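Phosphoribosylformylglycinamidine synthase 2 (Thermus thermophilus, PDB 3VIU) is a PurM-like, AIR synthase-related protein with two pairs of N- and C-terminal domains, and holds ADP and a magnesium ion. Local coordinates at residues V645-G649 / L650-F654; P374-R377 / R378-T382. All coordinates share one frame; numbering follows the deposited sequence.

Contact 1. Residues V645-G649 / L650-F654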
loop_
_atom_site.group_PDB
_atom_site.type_symbol
_atom_site.label_atom_id
_atom_site.label_comp_id
_atom_site.label_asym_id
_atom_site.label_seq_id
_atom_site.Cartn_x
_atom_site.Cartn_y
_atom_site.Cartn_z
ATOM N N VAL A 645 -31.481 -16.775 7.174
ATOM C CA VAL A 645 -30.685 -16.192 8.236
ATOM C C VAL A 645 -31.553 -16.336 9.477
ATOM O O VAL A 645 -32.666 -15.813 9.527
ATOM C CB VAL A 645 -30.355 -14.709 7.955
ATOM C CG1 VAL A 645 -31.621 -13.890 7.888
ATOM C CG2 VAL A 645 -29.441 -14.178 9.027
ATOM N N ARG A 646 -31.047 -17.061 10.468
ATOM C CA ARG A 646 -31.796 -17.322 11.694
ATOM C C ARG A 646 -32.027 -16.167 12.643
ATOM O O ARG A 646 -32.926 -16.220 13.484
ATOM C CB ARG A 646 -31.151 -18.474 12.450
ATOM C CG ARG A 646 -31.354 -19.772 11.732
ATOM C CD ARG A 646 -30.812 -20.935 12.505
ATOM N NE ARG A 646 -31.020 -22.167 11.757
ATOM C CZ ARG A 646 -30.432 -23.319 12.042
ATOM N NH1 ARG A 646 -29.592 -23.405 13.070
ATOM N NH2 ARG A 646 -30.674 -24.378 11.286
ATOM N N GLU A 647 -31.226 -15.123 12.524
ATOM C CA GLU A 647 -31.408 -13.984 13.399
ATOM C C GLU A 647 -31.830 -12.790 12.582
ATOM O O GLU A 647 -31.247 -12.506 11.539
ATOM C CB GLU A 647 -30.111 -13.664 14.121
ATOM C CG GLU A 647 -29.575 -14.805 14.940
ATOM C CD GLU A 647 -28.163 -14.545 15.398
ATOM O OE1 GLU A 647 -27.254 -14.548 14.539
ATOM O OE2 GLU A 647 -27.965 -14.327 16.612
ATOM N N GLU A 648 -32.867 -12.104 13.034
ATOM C CA GLU A 648 -33.303 -10.911 12.335
ATOM C C GLU A 648 -32.674 -9.773 13.125
ATOM O O GLU A 648 -32.083 -9.998 14.184
ATOM C CB GLU A 648 -34.829 -10.805 12.331
ATOM C CG GLU A 648 -35.425 -10.764 10.932
ATOM C CD GLU A 648 -35.347 -9.389 10.285
ATOM O OE1 GLU A 648 -34.269 -8.758 10.349
ATOM O OE2 GLU A 648 -36.365 -8.941 9.701
ATOM N N GLY A 649 -32.799 -8.558 12.617
ATOM C CA GLY A 649 -32.206 -7.429 13.297
ATOM C C GLY A 649 -31.010 -6.974 12.494
ATOM O O GLY A 649 -30.358 -7.767 11.815
ATOM N N LEU A 650 -30.720 -5.686 12.573
ATOM C CA LEU A 650 -29.610 -5.110 11.837
ATOM C C LEU A 650 -28.289 -5.813 12.118
ATOM O O LEU A 650 -27.507 -6.049 11.208
ATOM C CB LEU A 650 -29.493 -3.618 12.163
ATOM C CG LEU A 650 -30.763 -2.802 11.914
ATOM C CD1 LEU A 650 -30.514 -1.353 12.277
ATOM C CD2 LEU A 650 -31.175 -2.920 10.464
ATOM N N GLU A 651 -28.041 -6.152 13.375
ATOM C CA GLU A 651 -26.793 -6.812 13.723
ATOM C C GLU A 651 -26.513 -8.055 12.879
ATOM O O GLU A 651 -25.386 -8.296 12.480
ATOM C CB GLU A 651 -26.787 -7.193 15.203
ATOM C CG GLU A 651 -26.813 -6.014 16.153
ATOM C CD GLU A 651 -26.831 -6.453 17.606
ATOM O OE1 GLU A 651 -27.720 -7.258 17.960
ATOM O OE2 GLU A 651 -25.968 -5.998 18.395
ATOM N N ALA A 652 -27.539 -8.839 12.594
ATOM C CA ALA A 652 -27.336 -10.050 11.817
ATOM C C ALA A 652 -27.277 -9.814 10.317
ATOM O O ALA A 652 -26.506 -10.448 9.619
ATOM C CB ALA A 652 -28.428 -11.064 12.136
ATOM N N LEU A 653 -28.083 -8.898 9.813
ATOM C CA LEU A 653 -28.097 -8.666 8.383
ATOM C C LEU A 653 -27.017 -7.704 7.882
ATOM O O LEU A 653 -26.493 -7.877 6.774
ATOM C CB LEU A 653 -29.491 -8.176 7.964
ATOM C CG LEU A 653 -30.665 -9.074 8.408
ATOM C CD1 LEU A 653 -31.991 -8.418 8.065
ATOM C CD2 LEU A 653 -30.559 -10.437 7.742
ATOM N N PHE A 654 -26.652 -6.727 8.708
ATOM C CA PHE A 654 -25.673 -5.718 8.309
ATOM C C PHE A 654 -24.534 -5.461 9.282
ATOM O O PHE A 654 -23.613 -4.718 8.959
ATOM C CB PHE A 654 -26.396 -4.401 8.067
ATOM C CG PHE A 654 -27.620 -4.544 7.230
ATOM C CD1 PHE A 654 -27.520 -4.721 5.856
ATOM C CD2 PHE A 654 -28.882 -4.502 7.816
ATOM C CE1 PHE A 654 -28.660 -4.848 5.070
ATOM C CE2 PHE A 654 -30.030 -4.630 7.042
ATOM C CZ PHE A 654 -29.920 -4.802 5.662
#

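Contact 2. Residues P374-R377 / R378-T382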
loop_
_atom_site.group_PDB
_atom_site.type_symbol
_atom_site.label_atom_id
_atom_site.label_comp_id
_atom_site.label_asym_id
_atom_site.label_seq_id
_atom_site.Cartn_x
_atom_site.Cartn_y
_atom_site.Cartn_z
ATOM N N PRO A 374 -9.311 12.408 24.523
ATOM C CA PRO A 374 -10.531 12.079 25.265
ATOM C C PRO A 374 -11.794 11.981 24.416
ATOM O O PRO A 374 -12.705 11.219 24.740
ATOM C CB PRO A 374 -10.608 13.183 26.329
ATOM C CG PRO A 374 -9.860 14.328 25.699
ATOM C CD PRO A 374 -8.684 13.630 25.054
ATOM N N GLU A 375 -11.845 12.738 23.327
ATOM C CA GLU A 375 -13.020 12.705 22.463
ATOM C C GLU A 375 -13.107 11.389 21.712
ATOM O O GLU A 375 -14.202 10.901 21.427
ATOM C CB GLU A 375 -13.007 13.885 21.484
ATOM C CG GLU A 375 -13.018 15.225 22.200
ATOM C CD GLU A 375 -14.159 15.341 23.212
ATOM O OE1 GLU A 375 -13.977 16.042 24.235
ATOM O OE2 GLU A 375 -15.232 14.735 22.974
ATOM N N VAL A 376 -11.959 10.813 21.384
ATOM C CA VAL A 376 -11.955 9.527 20.701
ATOM C C VAL A 376 -12.548 8.482 21.653
ATOM O O VAL A 376 -13.387 7.677 21.253
ATOM C CB VAL A 376 -10.525 9.104 20.294
ATOM C CG1 VAL A 376 -10.515 7.658 19.833
ATOM C CG2 VAL A 376 -10.023 10.011 19.180
ATOM N N ARG A 377 -12.122 8.510 22.913
ATOM C CA ARG A 377 -12.622 7.571 23.907
ATOM C C ARG A 377 -14.126 7.781 24.095
ATOM O O ARG A 377 -14.912 6.831 24.050
ATOM C CB ARG A 377 -11.887 7.773 25.239
ATOM C CG ARG A 377 -12.196 6.723 26.310
ATOM C CD ARG A 377 -11.369 6.954 27.570
ATOM N NE ARG A 377 -11.552 5.902 28.567
ATOM C CZ ARG A 377 -10.865 5.814 29.707
ATOM N NH1 ARG A 377 -9.939 6.719 30.000
ATOM N NH2 ARG A 377 -11.106 4.822 30.562
ATOM N N ARG A 378 -14.523 9.033 24.295
ATOM C CA ARG A 378 -15.928 9.376 24.489
ATOM C C ARG A 378 -16.793 8.754 23.388
ATOM O O ARG A 378 -17.804 8.109 23.667
ATOM C CB ARG A 378 -16.084 10.895 24.486
ATOM C CG ARG A 378 -17.436 11.409 24.918
ATOM C CD ARG A 378 -17.489 12.922 24.749
ATOM N NE ARG A 378 -18.638 13.525 25.422
ATOM C CZ ARG A 378 -19.901 13.149 25.237
ATOM N NH1 ARG A 378 -20.188 12.161 24.396
ATOM N NH2 ARG A 378 -20.879 13.765 25.890
ATOM N N LEU A 379 -16.387 8.944 22.134
ATOM C CA LEU A 379 -17.131 8.387 21.012
ATOM C C LEU A 379 -17.154 6.861 21.057
ATOM O O LEU A 379 -18.211 6.252 20.916
ATOM C CB LEU A 379 -16.537 8.870 19.680
ATOM C CG LEU A 379 -16.829 10.337 19.347
ATOM C CD1 LEU A 379 -16.083 10.769 18.089
ATOM C CD2 LEU A 379 -18.341 10.500 19.180
ATOM N N ARG A 380 -15.989 6.250 21.271
ATOM C CA ARG A 380 -15.881 4.792 21.332
ATOM C C ARG A 380 -16.742 4.162 22.431
ATOM O O ARG A 380 -17.327 3.102 22.228
ATOM C CB ARG A 380 -14.416 4.379 21.530
ATOM C CG ARG A 380 -14.198 2.871 21.636
ATOM C CD ARG A 380 -12.713 2.504 21.713
ATOM N NE ARG A 380 -12.074 2.933 22.951
ATOM C CZ ARG A 380 -11.137 3.876 23.022
ATOM N NH1 ARG A 380 -10.732 4.496 21.922
ATOM N NH2 ARG A 380 -10.597 4.196 24.188
ATOM N N GLU A 381 -16.808 4.816 23.589
ATOM C CA GLU A 381 -17.586 4.316 24.712
ATOM C C GLU A 381 -19.070 4.699 24.641
ATOM O O GLU A 381 -19.854 4.325 25.510
ATOM C CB GLU A 381 -16.980 4.815 26.030
ATOM C CG GLU A 381 -15.541 4.353 26.265
ATOM C CD GLU A 381 -14.997 4.749 27.635
ATOM O OE1 GLU A 381 -13.866 4.334 27.965
ATOM O OE2 GLU A 381 -15.692 5.473 28.378
ATOM N N THR A 382 -19.466 5.450 23.620
ATOM C CA THR A 382 -20.875 5.807 23.508
ATOM C C THR A 382 -21.664 4.535 23.195
ATOM O O THR A 382 -21.362 3.826 22.240
ATOM C CB THR A 382 -21.128 6.819 22.383
ATOM O OG1 THR A 382 -20.329 7.982 22.603
ATOM C CG2 THR A 382 -22.597 7.228 22.362
#

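Contact 1. Residues V645-G649 / L650-F654
Leu653 meets two residues of the preceding loop at once, one with each of its methyls. CD2 packs against Val645, lying 3.6 Å from Val645 CG1, and the two side chains cross at about a right angle. CD1 of Leu653 lies 3.2 Å from Glu648 OE1, a close approach of a methyl to a carboxylate oxygen. One residue back, Ala652 turns its CB to the loop, 3.2 Å from Glu647 O and 3.7 Å from Glu647 CB, so that backbone and side chain of Glu647 both rest on this small methyl. The polar contacts gather around Gly649, the N-cap residue of helix 650-653. Its carbonyl oxygen takes the N-H of Leu653 at 3.2 Å (Leu653 N to Gly649 O), a fairly straight bond in the carbonyl plane, and a weaker, more bent one from Ala652 N. Glu648 takes up the N-H of the peptide before it: Gly649 N donates to Glu648 OE1 over 2.7 Å, reaching the oxygen from above the carboxylate plane. The bend at chi2 (-80°) folds the Glu648 chain back over its own backbone, which brings OE1 both to this N-H and to the Leu653 methyl. Val645 CG1, with chi1 at 62°, sits between its backbone N and carbonyl carbon and from there faces Leu653 CD2. Glu651, on the first turn of the helix, forms a salt bridge with Arg571. The loop from strand 641-644 thus runs into the N-terminus of helix 650-653 within the AIR synthase-related C-terminal family region; Val645 and Glu648 lean on strand 694-699, Leu650 reaches helix 578-584, and Phe654, like Leu653, touches helix 391-399.

Contact 2. Residues P374-R377 / R378-T382
Helix 374-380 is a short surface helix of two turns, and the contact runs along it from Pro374 to the residues that follow its last turn. Arg377 and Glu381, four residues apart, form a salt bridge: Arg377 NE donates to Glu381 OE1 over 2.9 Å in a nearly straight bond. The oxygen lies at the edge of the guanidinium, in its plane; the guanidinium and carboxylate planes stand almost perpendicular (89°), and NE meets the oxygen from above the carboxylate plane. Arg377 is extended, with chi1 at -172°, which carries NE out beyond the backbone to meet Glu381; Arg377 CG also lies 3.4 Å from Glu381 OE1. The backbone repeats the i to i+4 spacing of an alpha-helix, with Arg378 N, Leu379 N and Arg380 N bonded to the carbonyls of Pro374, Glu375 and Val376. Glu381 N continues the series, bonding to Arg377 O at 2.8 Å, so the salt-bridged pair is tied by main chain as well as by side chain. A backbone hydrogen bond between Leu379 and Gly589 joins the helix to a distant part of the chain. Past the last turn, Thr382 OG1 donates to Arg378 O over 2.7 Å. Arg380, bent at chi3 (68°), swings its guanidinium back over the preceding turn: Arg377 CA lies over one face, and NH1 comes within 3.8 Å of Val376 CG1. Its charged end has partners beyond the helix, a hydrogen bond from NH1 to Leu456 O at the end of helix 451-456 and a salt bridge from NH2 to Glu372. On another flank, Glu375 and Arg378 run side by side in the same direction; Glu375 OE2 lies 3.4 Å from Arg378 CD, whereas NE of Arg378 remains beyond salt-bridge distance of that carboxylate.

Contact 2 closes before contact 1 opens along the chain, and the two are separate local features: their centres lie 26 Å apart, and their nearest atoms about 12 Å, so neither touches the other. Both sit on the same side of the chain's centre, contact 2 about 29 Å and contact 1 about 33 Å from it. Contact 1 is partly buried, whereas contact 2 lies at the surface. Helix 391-399, which follows residues 374-382 in the chain, packs on the end of contact 1 through Pro391, Val394 and Leu398. No residue of either contact belongs to the ADP pocket or to the magnesium site formed by Asp430, Asn472 and Asp620.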